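Local structure of Lysine/ornithine decarboxylase (Selenomonas ruminantium, 5GJO) at residues A[90-95]-A[254-259]; A[136-141]-A[158-163]; A[162-167]-A[175-180]; A[193-198]-A[215-220]. The protein decarboxylates both L-lysine and L-ornithine with similar efficiency, using pyridoxal 5'-phosphate, to give cadaverine and putrescine. The protein carries 2 engineered substitutions. All coordinates share one frame; numbering follows the deposited sequence.

Contact 1 (A[90-95]-A[254-259]); sequences QMIYAN and WTEPGR. With PLP (pyridoxal-5'-phosphate), chain H.
Glu-256 carries the whole contact from the 254-259 side, its carboxylate lying against Ile-92 and Ala-94. Trp-254 and Thr-255 end the strand before it; Trp-254 turns off to a cation-pi contact with Arg-113, and Thr-255 bonds through OG1 to Gly-218 O. At Glu-256, CG stands anti to the carbonyl carbon (chi1 -61°) and the chain runs on extended, which carries the carboxylate between the other strand and the cofactor. OE2 lies 3.8 Å from Ile-92 CD1, the two side chains crossing at about a right angle, and OE1 is 3.8 Å from Ala-94 CB. The same OE1 faces the pyridine nitrogen, 2.8 Å from PLP N1, a carboxylate set against the ring nitrogen as in other fold type III decarboxylases, whose cofactor sits at the mouth of a parallel beta/alpha barrel. Were Glu-256 an alanine, PLP N1 would probably be left without its carboxylate and a gap would open beside Ala-94 and Ile-92. Beyond Pro-257 the backbone turns to the phosphate: Gly-258 N donates almost straight to PLP O1P (3.0 Å, 172°), where a beta carbon would collide with PLP C5A. Arg-259 N then donates to PLP O3P at 2.6 Å, while its guanidinium forms a salt bridge with Asp-300.

Contact 2 (A[136-141]-A[158-163]); sequences VRIAVR and EEALDL
Val-136 and Ala-160 meet with no ring, amide or guanidinium group between them, so there are no aromatic faces or edges to match, and the flat groups concerned are peptides. The one that takes part belongs to Ala-160, whose carbonyl O lies 4.0 Å from Val-136 CG1; the flat guanidinium of Arg-137 belongs to a side chain that leaves the backbone away from the helix, and it donates from NH2 to Leu-149 O. The rest is aliphatic. Val-136 divides its two methyls between two helix residues: CG2, anti to the backbone N (chi1 61° for CG1), lies 4.0 Å from Leu-163 CD1, while CG1 lies 4.1 Å from Ala-160 CB. Val-136 and Leu-163 cross at about a right angle, and both also touch Phe-116 on the neighbouring strand. Ile-138 makes the closest approach, its CG2 branch 3.7 Å from Ala-160 CB, so the single methyl of Ala-160 is met by both Val-136 and Ile-138. The first turn of helix 160-169 is closed locally by Leu-163 N bonding to Glu-159 O at 2.9 Å. This is the first strand-to-helix packing of the beta-alpha-beta unit formed by strand 133-137, helix 160-169 and strand 173-178, a repeating element of the TIM-type barrel.

Contact 3 (A[162-167]-A[175-180]); sequences DLLKAA and MGICFH. With PLP (pyridoxal-5'-phosphate), chain H.
Leu-164 presses onto the backbone of Gly-176, and this is the tight part of the contact. Its fork straddles one carbonyl oxygen: CD2 lies 3.7 Å and CD1 3.9 Å from Gly-176 O. With CG anti to its carbonyl carbon (chi1 -75°), Leu-164 leans from the helix into the sheet and also touches Val-136. Contact is looser toward Ile-177, whose CG1 is 4.5 Å from Leu-164 CD1. On the far side of the helix Asp-162 is solvent-exposed, and Lys-165 and Ala-166 are partly so. The segments are the helix and second strand of a beta-alpha-beta unit in the parallel barrel, and the glycine suits the strand: at its backbone angles a beta carbon would jam against the preceding carbonyl. Further along the same segment the chain reaches the cofactor. The His-180 ring edge leans over one face of the pyridine, with CD2 3.6 Å from PLP C3, and NE2 donates to PLP O4P (3.1 Å, 162°). His-180 ND1 accepts from Gly-182 N, so both ring nitrogens are engaged and the ring's rotation is probably fixed. Replacing His-180 by an alanine would remove that edge and its N-H, and is likely to leave PLP O4P without its mate and one pyridine face without the imidazole packed on it.

Contact 4 (A[193-198]-A[215-220]); sequences EALLVA and LDIGGG. With PLP (pyridoxal-5'-phosphate), chain H.
Leu-215 stands with CG anti to the backbone N (chi1 171°), a torsion that carries its fork across to helix 189-207, while Leu-195 has CG anti to the carbonyl carbon (chi1 -73°), which swings CD2 across to the strand. The two forks meet methyl to methyl, Leu-195 CD2 lying 3.6 Å from Leu-215 CD2, with the side chains crossing at a slant. That same Leu-195 methyl also touches the CG2 branch of Ile-217, at 3.9 Å from CD2. One helical turn on, Ala-198 CB rests 3.8 Å from the other branch of Leu-215, CD1, so Leu-215 is gripped by two helix residues. The helix faces the strand with Leu-195 and Ala-198 and turns Leu-196 outward to the exposed side. Ile-217 has further apolar neighbours in Ile-240 and Val-253. At the end of the strand the contacts turn polar: Asp-216 OD1 accepts from Gly-218 N (3.0 Å), an Asx turn leading into the glycine loop. Gly-220 N then donates nearly straight to PLP O1P (2.9 Å, 176°), and a beta carbon on Gly-219 would collide with this same oxygen. The apolar packing thus joins helix 189-207 to the strand and to Ile-217 just past it, while the lack of a side chain at Gly-219 probably lets the chain come close enough for Gly-220 N to reach the phosphate.

In the fold
Contacts 2, 3 and 4 are successive pieces of one parallel beta/alpha barrel, and all three are nested along the chain inside the loop closed by contact 1. Contacts 2 and 3 share Asp-162 and Leu-163, with centres 7 Å apart, and their strands are joined by Val-136 N to Gly-176 O at 3.0 Å. Contact 4 follows in the sheet, where Ile-177 O meets Asp-216 N at 3.0 Å, and contact 1, with its centre 13 Å from that of contact 4, continues it through the neighbouring strands 214-216 and 252-255. Contacts 1, 3 and 4 converge on the cofactor, supplying pyridine and phosphate partners; contact 2 lies farther out, the side chain of Ile-138 being about 12 Å from PLP.

Contact 1 (A[90-95]-A[254-259])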
loop_
_atom_site.group_PDB
_atom_site.type_symbol
_atom_site.label_atom_id
_atom_site.label_comp_id
_atom_site.label_asym_id
_atom_site.label_seq_id
_atom_site.Cartn_x
_atom_site.Cartn_y
_atom_site.Cartn_z
ATOM N N GLN A 90 -2.440 28.275 9.239
ATOM C CA GLN A 90 -3.705 27.543 9.050
ATOM C C GLN A 90 -3.462 26.037 9.310
ATOM O O GLN A 90 -4.409 25.263 9.107
ATOM C CB GLN A 90 -4.204 27.665 7.640
ATOM C CG GLN A 90 -4.469 29.094 7.204
ATOM C CD GLN A 90 -5.437 29.796 8.054
ATOM O OE1 GLN A 90 -6.611 29.514 7.994
ATOM N NE2 GLN A 90 -4.934 30.681 8.955
ATOM N N MET A 91 -2.292 25.640 9.779
ATOM C CA MET A 91 -2.007 24.229 9.949
ATOM C C MET A 91 -1.810 23.821 11.401
ATOM O O MET A 91 -1.356 24.597 12.203
ATOM C CB MET A 91 -0.777 23.836 9.151
ATOM C CG MET A 91 -0.786 24.249 7.677
ATOM S SD MET A 91 0.748 23.805 6.855
ATOM C CE MET A 91 0.741 24.853 5.412
ATOM N N ILE A 92 -2.188 22.595 11.710
ATOM C CA ILE A 92 -1.757 21.916 12.934
ATOM C C ILE A 92 -0.964 20.701 12.551
ATOM O O ILE A 92 -1.383 19.899 11.724
ATOM C CB ILE A 92 -2.911 21.576 13.885
ATOM C CG1 ILE A 92 -2.324 21.025 15.205
ATOM C CG2 ILE A 92 -3.926 20.675 13.305
ATOM C CD1 ILE A 92 -3.344 20.808 16.298
ATOM N N TYR A 93 0.241 20.585 13.080
ATOM C CA TYR A 93 1.043 19.393 12.842
ATOM C C TYR A 93 0.668 18.427 13.968
ATOM O O TYR A 93 1.256 18.436 15.033
ATOM C CB TYR A 93 2.531 19.756 12.815
ATOM C CG TYR A 93 3.531 18.674 12.463
ATOM C CD1 TYR A 93 3.144 17.455 11.949
ATOM C CD2 TYR A 93 4.874 18.890 12.639
ATOM C CE1 TYR A 93 4.071 16.486 11.635
ATOM C CE2 TYR A 93 5.807 17.929 12.347
ATOM C CZ TYR A 93 5.404 16.726 11.837
ATOM O OH TYR A 93 6.344 15.803 11.539
ATOM N N ALA A 94 -0.359 17.630 13.704
ATOM C CA ALA A 94 -0.957 16.751 14.713
ATOM C C ALA A 94 -0.486 15.298 14.670
ATOM O O ALA A 94 -1.196 14.396 15.180
ATOM C CB ALA A 94 -2.444 16.780 14.574
ATOM N N ASN A 95 0.656 15.063 14.123
ATOM C CA ASN A 95 1.328 13.783 14.342
ATOM C C ASN A 95 2.031 13.912 15.686
ATOM O O ASN A 95 2.941 14.775 15.822
ATOM C CB ASN A 95 2.270 13.536 13.265
ATOM C CG ASN A 95 2.784 12.107 13.236
ATOM O OD1 ASN A 95 2.955 11.466 14.288
ATOM N ND2 ASN A 95 2.956 11.565 12.003
ATOM N N TRP A 254 -12.201 22.934 18.278
ATOM C CA TRP A 254 -11.809 22.561 16.949
ATOM C C TRP A 254 -11.992 21.074 16.708
ATOM O O TRP A 254 -12.119 20.255 17.640
ATOM C CB TRP A 254 -10.322 22.853 16.698
ATOM C CG TRP A 254 -9.961 24.203 17.078
ATOM C CD1 TRP A 254 -9.514 24.620 18.316
ATOM C CD2 TRP A 254 -10.085 25.382 16.262
ATOM N NE1 TRP A 254 -9.326 26.021 18.292
ATOM C CE2 TRP A 254 -9.693 26.499 17.064
ATOM C CE3 TRP A 254 -10.519 25.611 14.954
ATOM C CZ2 TRP A 254 -9.670 27.785 16.569
ATOM C CZ3 TRP A 254 -10.486 26.956 14.447
ATOM C CH2 TRP A 254 -10.061 27.991 15.246
ATOM N N THR A 255 -12.093 20.735 15.423
ATOM C CA THR A 255 -12.232 19.321 15.036
ATOM C C THR A 255 -11.321 19.020 13.878
ATOM O O THR A 255 -11.009 19.895 13.089
ATOM C CB THR A 255 -13.742 18.989 14.764
ATOM O OG1 THR A 255 -13.878 17.567 14.442
ATOM C CG2 THR A 255 -14.318 19.894 13.638
ATOM N N GLU A 256 -10.962 17.763 13.713
ATOM C CA GLU A 256 -10.030 17.276 12.726
ATOM C C GLU A 256 -10.678 16.161 11.879
ATOM O O GLU A 256 -10.145 15.046 11.796
ATOM C CB GLU A 256 -8.693 16.766 13.361
ATOM C CG GLU A 256 -7.931 17.829 14.120
ATOM C CD GLU A 256 -6.597 17.369 14.712
ATOM O OE1 GLU A 256 -6.158 16.275 14.297
ATOM O OE2 GLU A 256 -5.995 18.128 15.572
ATOM N N PRO A 257 -11.801 16.422 11.222
ATOM C CA PRO A 257 -12.385 15.390 10.369
ATOM C C PRO A 257 -11.488 15.072 9.169
ATOM O O PRO A 257 -10.996 15.997 8.466
ATOM C CB PRO A 257 -13.695 16.034 9.876
ATOM C CG PRO A 257 -13.292 17.516 9.817
ATOM C CD PRO A 257 -12.618 17.631 11.179
ATOM N N GLY A 258 -11.264 13.772 8.904
ATOM C CA GLY A 258 -10.639 13.293 7.685
ATOM C C GLY A 258 -11.696 12.559 6.820
ATOM O O GLY A 258 -12.191 13.111 5.842
ATOM N N ARG A 259 -12.017 11.320 7.213
ATOM C CA ARG A 259 -12.873 10.411 6.413
ATOM C C ARG A 259 -14.137 11.058 5.896
ATOM O O ARG A 259 -14.541 10.874 4.740
ATOM C CB ARG A 259 -13.250 9.178 7.260
ATOM C CG ARG A 259 -13.808 8.038 6.428
ATOM C CD ARG A 259 -14.315 6.965 7.380
ATOM N NE ARG A 259 -13.255 6.344 8.155
ATOM C CZ ARG A 259 -12.421 5.416 7.737
ATOM N NH1 ARG A 259 -12.491 4.904 6.517
ATOM N NH2 ARG A 259 -11.524 4.926 8.600
HETATM N N1 PLP H . -6.732 13.906 12.939
HETATM C C2 PLP H . -5.813 13.031 13.413
HETATM C C2A PLP H . -4.738 13.508 14.353
HETATM C C3 PLP H . -5.864 11.604 13.008
HETATM O O3 PLP H . -4.952 10.705 13.472
HETATM C C4 PLP H . -6.944 11.193 12.083
HETATM C C4A PLP H . -7.076 9.793 11.623
HETATM O O4A PLP H . -6.106 9.055 11.627
HETATM C C5 PLP H . -7.886 12.248 11.637
HETATM C C6 PLP H . -7.720 13.552 12.098
HETATM C C5A PLP H . -9.016 11.910 10.692
HETATM O O4P PLP H . -9.756 10.808 11.211
HETATM P P PLP H . -11.153 10.373 10.539
HETATM O O1P PLP H . -12.042 11.577 10.735
HETATM O O2P PLP H . -11.572 9.155 11.326
HETATM O O3P PLP H . -10.792 10.092 9.099
#

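Contact 2 (A[136-141]-A[158-163])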
loop_
_atom_site.group_PDB
_atom_site.type_symbol
_atom_site.label_atom_id
_atom_site.label_comp_id
_atom_site.label_asym_id
_atom_site.label_seq_id
_atom_site.Cartn_x
_atom_site.Cartn_y
_atom_site.Cartn_z
ATOM N N VAL A 136 -1.943 18.787 24.360
ATOM C CA VAL A 136 -1.563 17.484 24.790
ATOM C C VAL A 136 -2.734 16.553 24.418
ATOM O O VAL A 136 -3.863 16.897 24.642
ATOM C CB VAL A 136 -1.263 17.373 26.303
ATOM C CG1 VAL A 136 -2.422 17.696 27.169
ATOM C CG2 VAL A 136 -0.727 15.970 26.635
ATOM N N ARG A 137 -2.379 15.394 23.860
ATOM C CA ARG A 137 -3.412 14.437 23.403
ATOM C C ARG A 137 -3.574 13.408 24.508
ATOM O O ARG A 137 -2.564 12.721 24.864
ATOM C CB ARG A 137 -2.913 13.703 22.191
ATOM C CG ARG A 137 -3.990 12.775 21.609
ATOM C CD ARG A 137 -3.513 12.259 20.280
ATOM N NE ARG A 137 -4.325 11.169 19.775
ATOM C CZ ARG A 137 -4.162 10.674 18.542
ATOM N NH1 ARG A 137 -3.391 11.287 17.641
ATOM N NH2 ARG A 137 -4.879 9.590 18.167
ATOM N N ILE A 138 -4.782 13.272 24.967
ATOM C CA ILE A 138 -5.157 12.272 25.973
ATOM C C ILE A 138 -5.761 11.018 25.320
ATOM O O ILE A 138 -6.492 11.105 24.327
ATOM C CB ILE A 138 -6.160 12.814 27.017
ATOM C CG1 ILE A 138 -7.452 13.399 26.415
ATOM C CG2 ILE A 138 -5.456 13.849 27.898
ATOM C CD1 ILE A 138 -8.546 13.752 27.388
ATOM N N ALA A 139 -5.475 9.896 25.943
ATOM C CA ALA A 139 -6.046 8.624 25.594
ATOM C C ALA A 139 -7.471 8.550 26.140
ATOM O O ALA A 139 -7.705 8.773 27.315
ATOM C CB ALA A 139 -5.138 7.490 26.113
ATOM N N VAL A 140 -8.415 8.222 25.272
ATOM C CA VAL A 140 -9.808 8.135 25.558
ATOM C C VAL A 140 -10.417 6.792 25.134
ATOM O O VAL A 140 -9.806 6.033 24.384
ATOM C CB VAL A 140 -10.554 9.340 24.975
ATOM C CG1 VAL A 140 -9.975 10.614 25.519
ATOM C CG2 VAL A 140 -10.587 9.306 23.438
ATOM N N ARG A 141 -11.558 6.482 25.717
ATOM C CA ARG A 141 -12.283 5.213 25.474
ATOM C C ARG A 141 -13.214 5.283 24.277
ATOM O O ARG A 141 -13.824 6.283 24.021
ATOM C CB ARG A 141 -13.196 4.875 26.641
ATOM C CG ARG A 141 -12.478 4.603 27.912
ATOM C CD ARG A 141 -13.500 4.098 28.943
ATOM N NE ARG A 141 -12.714 3.992 30.121
ATOM C CZ ARG A 141 -12.669 4.911 31.058
ATOM N NH1 ARG A 141 -13.467 5.959 31.023
ATOM N NH2 ARG A 141 -11.870 4.703 32.095
ATOM N N GLU A 158 -4.027 11.189 33.642
ATOM C CA GLU A 158 -3.375 11.658 34.841
ATOM C C GLU A 158 -1.947 12.204 34.591
ATOM O O GLU A 158 -1.336 12.696 35.508
ATOM C CB GLU A 158 -3.462 10.614 35.954
ATOM C CG GLU A 158 -2.631 9.374 35.720
ATOM C CD GLU A 158 -3.298 8.277 34.896
ATOM O OE1 GLU A 158 -2.730 7.167 34.922
ATOM O OE2 GLU A 158 -4.337 8.487 34.233
ATOM N N GLU A 159 -1.422 12.064 33.372
ATOM C CA GLU A 159 -0.149 12.663 33.020
ATOM C C GLU A 159 -0.321 13.937 32.210
ATOM O O GLU A 159 0.653 14.562 31.936
ATOM C CB GLU A 159 0.634 11.615 32.233
ATOM C CG GLU A 159 2.069 11.826 31.919
ATOM C CD GLU A 159 2.718 10.648 31.146
ATOM O OE1 GLU A 159 3.751 10.950 30.469
ATOM O OE2 GLU A 159 2.232 9.463 31.287
ATOM N N ALA A 160 -1.535 14.230 31.752
ATOM C CA ALA A 160 -1.787 15.336 30.809
ATOM C C ALA A 160 -1.273 16.665 31.318
ATOM O O ALA A 160 -0.531 17.332 30.623
ATOM C CB ALA A 160 -3.219 15.405 30.470
ATOM N N LEU A 161 -1.618 17.033 32.552
ATOM C CA LEU A 161 -1.250 18.361 33.030
ATOM C C LEU A 161 0.231 18.407 33.343
ATOM O O LEU A 161 0.897 19.406 33.069
ATOM C CB LEU A 161 -2.111 18.766 34.200
ATOM C CG LEU A 161 -3.595 18.817 33.849
ATOM C CD1 LEU A 161 -4.361 19.174 35.087
ATOM C CD2 LEU A 161 -3.824 19.808 32.704
ATOM N N ASP A 162 0.788 17.331 33.849
ATOM C CA ASP A 162 2.246 17.234 33.948
ATOM C C ASP A 162 2.999 17.406 32.641
ATOM O O ASP A 162 4.084 18.023 32.586
ATOM C CB ASP A 162 2.697 15.918 34.586
ATOM C CG ASP A 162 2.267 15.772 36.066
ATOM O OD1 ASP A 162 2.102 16.785 36.763
ATOM O OD2 ASP A 162 2.041 14.610 36.498
ATOM N N LEU A 163 2.477 16.834 31.539
ATOM C CA LEU A 163 3.068 17.075 30.261
ATOM C C LEU A 163 2.967 18.551 29.780
ATOM O O LEU A 163 3.953 19.064 29.218
ATOM C CB LEU A 163 2.457 16.109 29.186
ATOM C CG LEU A 163 2.982 14.702 29.286
ATOM C CD1 LEU A 163 2.002 13.772 28.519
ATOM C CD2 LEU A 163 4.386 14.555 28.705
#

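Contact 3 (A[162-167]-A[175-180])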
loop_
_atom_site.group_PDB
_atom_site.type_symbol
_atom_site.label_atom_id
_atom_site.label_comp_id
_atom_site.label_asym_id
_atom_site.label_seq_id
_atom_site.Cartn_x
_atom_site.Cartn_y
_atom_site.Cartn_z
ATOM N N ASP A 162 0.788 17.331 33.849
ATOM C CA ASP A 162 2.246 17.234 33.948
ATOM C C ASP A 162 2.999 17.406 32.641
ATOM O O ASP A 162 4.084 18.023 32.586
ATOM C CB ASP A 162 2.697 15.918 34.586
ATOM C CG ASP A 162 2.267 15.772 36.066
ATOM O OD1 ASP A 162 2.102 16.785 36.763
ATOM O OD2 ASP A 162 2.041 14.610 36.498
ATOM N N LEU A 163 2.477 16.834 31.539
ATOM C CA LEU A 163 3.068 17.075 30.261
ATOM C C LEU A 163 2.967 18.551 29.780
ATOM O O LEU A 163 3.953 19.064 29.218
ATOM C CB LEU A 163 2.457 16.109 29.186
ATOM C CG LEU A 163 2.982 14.702 29.286
ATOM C CD1 LEU A 163 2.002 13.772 28.519
ATOM C CD2 LEU A 163 4.386 14.555 28.705
ATOM N N LEU A 164 1.814 19.170 29.965
ATOM C CA LEU A 164 1.656 20.548 29.602
ATOM C C LEU A 164 2.638 21.434 30.450
ATOM O O LEU A 164 3.265 22.344 29.928
ATOM C CB LEU A 164 0.262 20.993 29.806
ATOM C CG LEU A 164 -0.778 20.509 28.758
ATOM C CD1 LEU A 164 -2.176 20.917 29.125
ATOM C CD2 LEU A 164 -0.399 21.049 27.368
ATOM N N LYS A 165 2.731 21.141 31.749
ATOM C CA LYS A 165 3.646 21.902 32.627
ATOM C C LYS A 165 5.081 21.700 32.173
ATOM O O LYS A 165 5.812 22.677 32.104
ATOM C CB LYS A 165 3.350 21.608 34.107
ATOM C CG LYS A 165 4.095 22.435 35.143
ATOM C CD LYS A 165 3.776 23.911 35.015
ATOM C CE LYS A 165 4.159 24.735 36.235
ATOM N NZ LYS A 165 3.224 25.906 36.155
ATOM N N ALA A 166 5.526 20.485 31.780
ATOM C CA ALA A 166 6.875 20.288 31.257
ATOM C C ALA A 166 7.111 21.018 29.940
ATOM O O ALA A 166 8.246 21.487 29.599
ATOM C CB ALA A 166 7.205 18.805 31.115
ATOM N N ALA A 167 6.092 21.004 29.075
ATOM C CA ALA A 167 6.244 21.712 27.829
ATOM C C ALA A 167 6.396 23.209 28.115
ATOM O O ALA A 167 7.233 23.851 27.487
ATOM C CB ALA A 167 4.992 21.542 26.939
ATOM N N MET A 175 -1.350 25.230 25.484
ATOM C CA MET A 175 -2.520 25.861 24.913
ATOM C C MET A 175 -3.816 25.107 25.186
ATOM O O MET A 175 -4.937 25.687 25.308
ATOM C CB MET A 175 -2.334 25.989 23.375
ATOM C CG MET A 175 -3.447 26.850 22.801
ATOM S SD MET A 175 -3.391 26.817 21.019
ATOM C CE MET A 175 -3.629 28.584 20.823
ATOM N N GLY A 176 -3.690 23.789 25.270
ATOM C CA GLY A 176 -4.889 23.001 25.508
ATOM C C GLY A 176 -4.748 21.487 25.393
ATOM O O GLY A 176 -3.647 20.923 25.526
ATOM N N ILE A 177 -5.898 20.891 25.147
ATOM C CA ILE A 177 -6.066 19.442 25.152
ATOM C C ILE A 177 -6.730 19.019 23.820
ATOM O O ILE A 177 -7.606 19.712 23.300
ATOM C CB ILE A 177 -6.872 19.010 26.326
ATOM C CG1 ILE A 177 -6.108 19.419 27.630
ATOM C CG2 ILE A 177 -7.057 17.495 26.362
ATOM C CD1 ILE A 177 -6.849 19.116 28.897
ATOM N N CYS A 178 -6.275 17.866 23.353
ATOM C CA CYS A 178 -6.894 17.182 22.214
ATOM C C CYS A 178 -7.094 15.700 22.476
ATOM O O CYS A 178 -6.521 15.090 23.368
ATOM C CB CYS A 178 -6.038 17.363 20.923
ATOM S SG CYS A 178 -4.460 16.585 20.848
ATOM N N PHE A 179 -7.930 15.123 21.634
ATOM C CA PHE A 179 -8.214 13.717 21.690
ATOM C C PHE A 179 -8.747 13.269 20.301
ATOM O O PHE A 179 -9.173 14.116 19.465
ATOM C CB PHE A 179 -9.174 13.298 22.798
ATOM C CG PHE A 179 -10.512 13.961 22.749
ATOM C CD1 PHE A 179 -11.510 13.498 21.927
ATOM C CD2 PHE A 179 -10.782 15.035 23.502
ATOM C CE1 PHE A 179 -12.749 14.074 21.874
ATOM C CE2 PHE A 179 -12.013 15.653 23.466
ATOM C CZ PHE A 179 -13.028 15.162 22.664
ATOM N N HIS A 180 -8.606 11.956 20.068
ATOM C CA HIS A 180 -9.257 11.361 18.855
ATOM C C HIS A 180 -9.902 10.080 19.386
ATOM O O HIS A 180 -9.217 9.231 19.981
ATOM C CB HIS A 180 -8.282 11.109 17.765
ATOM C CG HIS A 180 -8.916 10.921 16.429
ATOM N ND1 HIS A 180 -9.955 10.046 16.250
ATOM C CD2 HIS A 180 -8.671 11.472 15.218
ATOM C CE1 HIS A 180 -10.301 10.008 14.966
ATOM N NE2 HIS A 180 -9.547 10.869 14.315
HETATM N N1 PLP H . -6.732 13.906 12.939
HETATM C C2 PLP H . -5.813 13.031 13.413
HETATM C C2A PLP H . -4.738 13.508 14.353
HETATM C C3 PLP H . -5.864 11.604 13.008
HETATM O O3 PLP H . -4.952 10.705 13.472
HETATM C C4 PLP H . -6.944 11.193 12.083
HETATM C C4A PLP H . -7.076 9.793 11.623
HETATM O O4A PLP H . -6.106 9.055 11.627
HETATM C C5 PLP H . -7.886 12.248 11.637
HETATM C C6 PLP H . -7.720 13.552 12.098
HETATM C C5A PLP H . -9.016 11.910 10.692
HETATM O O4P PLP H . -9.756 10.808 11.211
HETATM P P PLP H . -11.153 10.373 10.539
HETATM O O1P PLP H . -12.042 11.577 10.735
HETATM O O2P PLP H . -11.572 9.155 11.326
HETATM O O3P PLP H . -10.792 10.092 9.099
#

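Contact 4 (A[193-198]-A[215-220])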
loop_
_atom_site.group_PDB
_atom_site.type_symbol
_atom_site.label_atom_id
_atom_site.label_comp_id
_atom_site.label_asym_id
_atom_site.label_seq_id
_atom_site.Cartn_x
_atom_site.Cartn_y
_atom_site.Cartn_z
ATOM N N GLU A 193 -18.116 11.703 26.559
ATOM C CA GLU A 193 -17.240 11.300 27.657
ATOM C C GLU A 193 -15.866 12.008 27.650
ATOM O O GLU A 193 -15.415 12.486 28.654
ATOM C CB GLU A 193 -17.054 9.778 27.667
ATOM C CG GLU A 193 -15.921 9.285 28.555
ATOM C CD GLU A 193 -15.805 7.765 28.668
ATOM O OE1 GLU A 193 -16.835 7.091 28.641
ATOM O OE2 GLU A 193 -14.688 7.268 28.820
ATOM N N ALA A 194 -15.239 12.089 26.488
ATOM C CA ALA A 194 -13.971 12.783 26.327
ATOM C C ALA A 194 -14.062 14.242 26.681
ATOM O O ALA A 194 -13.119 14.807 27.336
ATOM C CB ALA A 194 -13.463 12.561 24.926
ATOM N N LEU A 195 -15.162 14.835 26.288
ATOM C CA LEU A 195 -15.477 16.203 26.655
ATOM C C LEU A 195 -15.555 16.451 28.173
ATOM O O LEU A 195 -15.000 17.464 28.682
ATOM C CB LEU A 195 -16.729 16.675 25.945
ATOM C CG LEU A 195 -16.398 16.922 24.446
ATOM C CD1 LEU A 195 -17.731 17.099 23.740
ATOM C CD2 LEU A 195 -15.451 18.069 24.100
ATOM N N LEU A 196 -16.139 15.518 28.890
ATOM C CA LEU A 196 -16.283 15.671 30.387
ATOM C C LEU A 196 -14.914 15.548 30.983
ATOM O O LEU A 196 -14.563 16.249 31.907
ATOM C CB LEU A 196 -17.167 14.584 30.974
ATOM C CG LEU A 196 -18.639 14.829 30.620
ATOM C CD1 LEU A 196 -19.468 13.585 30.636
ATOM C CD2 LEU A 196 -19.336 15.848 31.511
ATOM N N VAL A 197 -14.138 14.590 30.504
ATOM C CA VAL A 197 -12.773 14.432 30.993
ATOM C C VAL A 197 -11.927 15.677 30.781
ATOM O O VAL A 197 -11.215 16.180 31.696
ATOM C CB VAL A 197 -12.068 13.197 30.349
ATOM C CG1 VAL A 197 -10.611 13.129 30.750
ATOM C CG2 VAL A 197 -12.805 11.896 30.763
ATOM N N ALA A 198 -12.036 16.236 29.576
ATOM C CA ALA A 198 -11.265 17.438 29.259
ATOM C C ALA A 198 -11.696 18.636 30.145
ATOM O O ALA A 198 -10.838 19.448 30.536
ATOM C CB ALA A 198 -11.395 17.794 27.761
ATOM N N LEU A 215 -9.463 23.491 22.617
ATOM C CA LEU A 215 -9.782 22.086 22.775
ATOM C C LEU A 215 -9.987 21.532 21.314
ATOM O O LEU A 215 -10.674 22.148 20.536
ATOM C CB LEU A 215 -11.040 21.963 23.521
ATOM C CG LEU A 215 -11.701 20.630 23.658
ATOM C CD1 LEU A 215 -10.783 19.727 24.516
ATOM C CD2 LEU A 215 -13.121 20.755 24.252
ATOM N N ASP A 216 -9.296 20.450 20.979
ATOM C CA ASP A 216 -9.426 19.818 19.639
ATOM C C ASP A 216 -10.006 18.403 19.896
ATOM O O ASP A 216 -9.369 17.559 20.498
ATOM C CB ASP A 216 -8.070 19.794 18.985
ATOM C CG ASP A 216 -8.087 19.320 17.536
ATOM O OD1 ASP A 216 -8.734 18.313 17.276
ATOM O OD2 ASP A 216 -7.365 19.907 16.672
ATOM N N ILE A 217 -11.208 18.181 19.396
ATOM C CA ILE A 217 -11.932 16.973 19.550
ATOM C C ILE A 217 -11.624 15.844 18.530
ATOM O O ILE A 217 -12.281 14.812 18.604
ATOM C CB ILE A 217 -13.450 17.234 19.532
ATOM C CG1 ILE A 217 -13.988 17.641 18.163
ATOM C CG2 ILE A 217 -13.800 18.292 20.563
ATOM C CD1 ILE A 217 -15.469 17.429 18.077
ATOM N N GLY A 218 -10.679 16.071 17.644
ATOM C CA GLY A 218 -10.253 15.060 16.670
ATOM C C GLY A 218 -11.311 14.780 15.622
ATOM O O GLY A 218 -12.176 15.646 15.357
ATOM N N GLY A 219 -11.203 13.622 14.948
ATOM C CA GLY A 219 -12.135 13.285 13.885
ATOM C C GLY A 219 -13.007 12.140 14.275
ATOM O O GLY A 219 -13.458 12.041 15.434
ATOM N N GLY A 220 -13.128 11.168 13.350
ATOM C CA GLY A 220 -13.826 9.916 13.574
ATOM C C GLY A 220 -15.254 9.845 13.091
ATOM O O GLY A 220 -15.873 8.810 13.180
HETATM N N1 PLP H . -6.732 13.906 12.939
HETATM C C2 PLP H . -5.813 13.031 13.413
HETATM C C2A PLP H . -4.738 13.508 14.353
HETATM C C3 PLP H . -5.864 11.604 13.008
HETATM O O3 PLP H . -4.952 10.705 13.472
HETATM C C4 PLP H . -6.944 11.193 12.083
HETATM C C4A PLP H . -7.076 9.793 11.623
HETATM O O4A PLP H . -6.106 9.055 11.627
HETATM C C5 PLP H . -7.886 12.248 11.637
HETATM C C6 PLP H . -7.720 13.552 12.098
HETATM C C5A PLP H . -9.016 11.910 10.692
HETATM O O4P PLP H . -9.756 10.808 11.211
HETATM P P PLP H . -11.153 10.373 10.539
HETATM O O1P PLP H . -12.042 11.577 10.735
HETATM O O2P PLP H . -11.572 9.155 11.326
HETATM O O3P PLP H . -10.792 10.092 9.099
#